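Local structure of FAD-dependent pyridine nucleotide-disulphide oxidoreductase (Desulfovibrio vulgaris, 3IWA) at the interface of chains A and B. The protein is a FAD-dependent oxidoreductase of the pyridine nucleotide-disulphide family, probably using NADH or NADPH as electron donor. Coordinates in Å, arbitrary orientation; residue numbers count along the deposited sequence, not the author numbering. Chains: chain A/B, FAD-dependent pyridine nucleotide-disulphide oxidoreductase.

The interface of chains A and B. Residues chain A 414, 418, 436-438; chain B 317, 339, 417, 420-421.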
# COMPACT_ATOMS: atom_id res chain seq x y z
N ALA A 414 -1.79 2.33 5.19
CA ALA A 414 -0.91 1.30 4.65
C ALA A 414 -1.65 0.06 4.14
O ALA A 414 -1.18 -0.64 3.23
CB ALA A 414 0.16 0.89 5.69
N ALA A 418 -2.27 -0.70 -0.09
CA ALA A 418 -1.85 -1.99 -0.63
C ALA A 418 -2.87 -2.50 -1.61
O ALA A 418 -2.51 -3.02 -2.66
CB ALA A 418 -1.62 -3.03 0.48
N GLU A 436 1.34 -9.27 -1.13
CA GLU A 436 2.68 -9.37 -0.55
C GLU A 436 2.99 -8.10 0.22
O GLU A 436 3.88 -7.32 -0.13
CB GLU A 436 3.76 -9.75 -1.58
CG GLU A 436 4.98 -10.23 -0.86
CD GLU A 436 6.13 -10.66 -1.75
OE1 GLU A 436 5.94 -10.83 -2.97
OE2 GLU A 436 7.23 -10.87 -1.18
N VAL A 437 2.22 -7.92 1.28
CA VAL A 437 2.34 -6.76 2.12
C VAL A 437 3.47 -6.98 3.08
O VAL A 437 3.77 -8.10 3.48
CB VAL A 437 1.05 -6.41 2.89
CG1 VAL A 437 -0.10 -6.15 1.89
CG2 VAL A 437 0.68 -7.48 3.90
N VAL A 438 4.13 -5.88 3.38
CA VAL A 438 5.27 -5.85 4.24
C VAL A 438 4.84 -6.28 5.64
O VAL A 438 3.95 -5.64 6.20
CB VAL A 438 5.82 -4.38 4.29
CG1 VAL A 438 6.53 -4.13 5.56
CG2 VAL A 438 6.71 -4.11 3.07
N ARG B 317 1.12 -17.88 4.01
CA ARG B 317 0.39 -17.72 2.76
C ARG B 317 0.51 -19.02 1.97
O ARG B 317 -0.49 -19.52 1.50
CB ARG B 317 0.91 -16.54 1.98
CG ARG B 317 0.78 -15.23 2.75
CD ARG B 317 1.29 -14.04 1.99
NE ARG B 317 1.34 -12.87 2.85
CZ ARG B 317 2.27 -11.92 2.81
NH1 ARG B 317 3.25 -11.97 1.93
NH2 ARG B 317 2.19 -10.91 3.66
N SER B 339 9.07 -8.46 -0.39
CA SER B 339 8.75 -7.42 0.55
C SER B 339 9.32 -7.69 1.93
O SER B 339 9.33 -8.81 2.39
CB SER B 339 7.23 -7.34 0.64
OG SER B 339 6.68 -7.20 -0.64
N ASN B 417 4.09 -0.59 0.73
CA ASN B 417 3.00 -1.51 0.38
C ASN B 417 2.35 -1.15 -0.92
O ASN B 417 2.05 -2.02 -1.72
CB ASN B 417 1.90 -1.49 1.43
CG ASN B 417 2.13 -2.46 2.57
OD1 ASN B 417 3.09 -3.25 2.56
ND2 ASN B 417 1.23 -2.43 3.56
N ALA B 420 4.72 -2.31 -3.53
CA ALA B 420 5.06 -3.76 -3.44
C ALA B 420 4.01 -4.66 -4.10
O ALA B 420 4.34 -5.62 -4.83
CB ALA B 420 5.29 -4.18 -1.96
N THR B 421 2.73 -4.35 -3.86
CA THR B 421 1.66 -5.11 -4.47
C THR B 421 1.51 -4.83 -5.97
O THR B 421 0.84 -5.58 -6.68
CB THR B 421 0.33 -4.88 -3.78
OG1 THR B 421 -0.06 -3.48 -3.88
CG2 THR B 421 0.44 -5.31 -2.31
O HOH W 1 5.26 -10.24 2.90
O HOH W 2 7.93 -10.94 1.15
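B:Asn417 joins two separate stretches of chain A through the two branches of its carboxamide. Its ND2 donates an almost straight bond to A:Ala414 O (3.0 Å, 171° at the hydrogen); this acceptor lies in the amide plane, although the donor sits above the carbonyl plane of the alanine. The other branch, OD1, accepts from the backbone N of A:Val438 at 2.9 Å; together the two bonds set which way round the amide lies. One turn further along the same helix, B:Thr421 points OG1 onto a lone pair of A:Ala418 O (2.8 Å); a chi1 of 62° turns the hydroxyl between its own backbone N and carbonyl carbon. The patch illustrates how side chains recognise main-chain carbonyls and N-H groups, resting much of the grip on backbone geometry.

The segment A:Glu436 to A:Val438 is read mostly this way. B:Ser339 OG donates to A:Glu436 O at 2.9 Å, while the backbone N of B:Ser339 donates to A:Glu436 OE2 at 3.1 Å, from above the carboxylate plane. The extended B:Arg317 brings NH2 edge-on, in the guanidinium plane, to A:Val437 O at 3.2 Å. A water bridges that same carbonyl and B:Arg317 NH1.

Around these bonds, A:Ala418 CB packs against B:Asn417 CB (4.0 Å) and A:Val438 CG2 against B:Ser339 CB (4.1 Å). Repeated by two-fold symmetry, the patch probably contributes to the homodimer typical of this family, built largely by the C-terminal dimerisation domain.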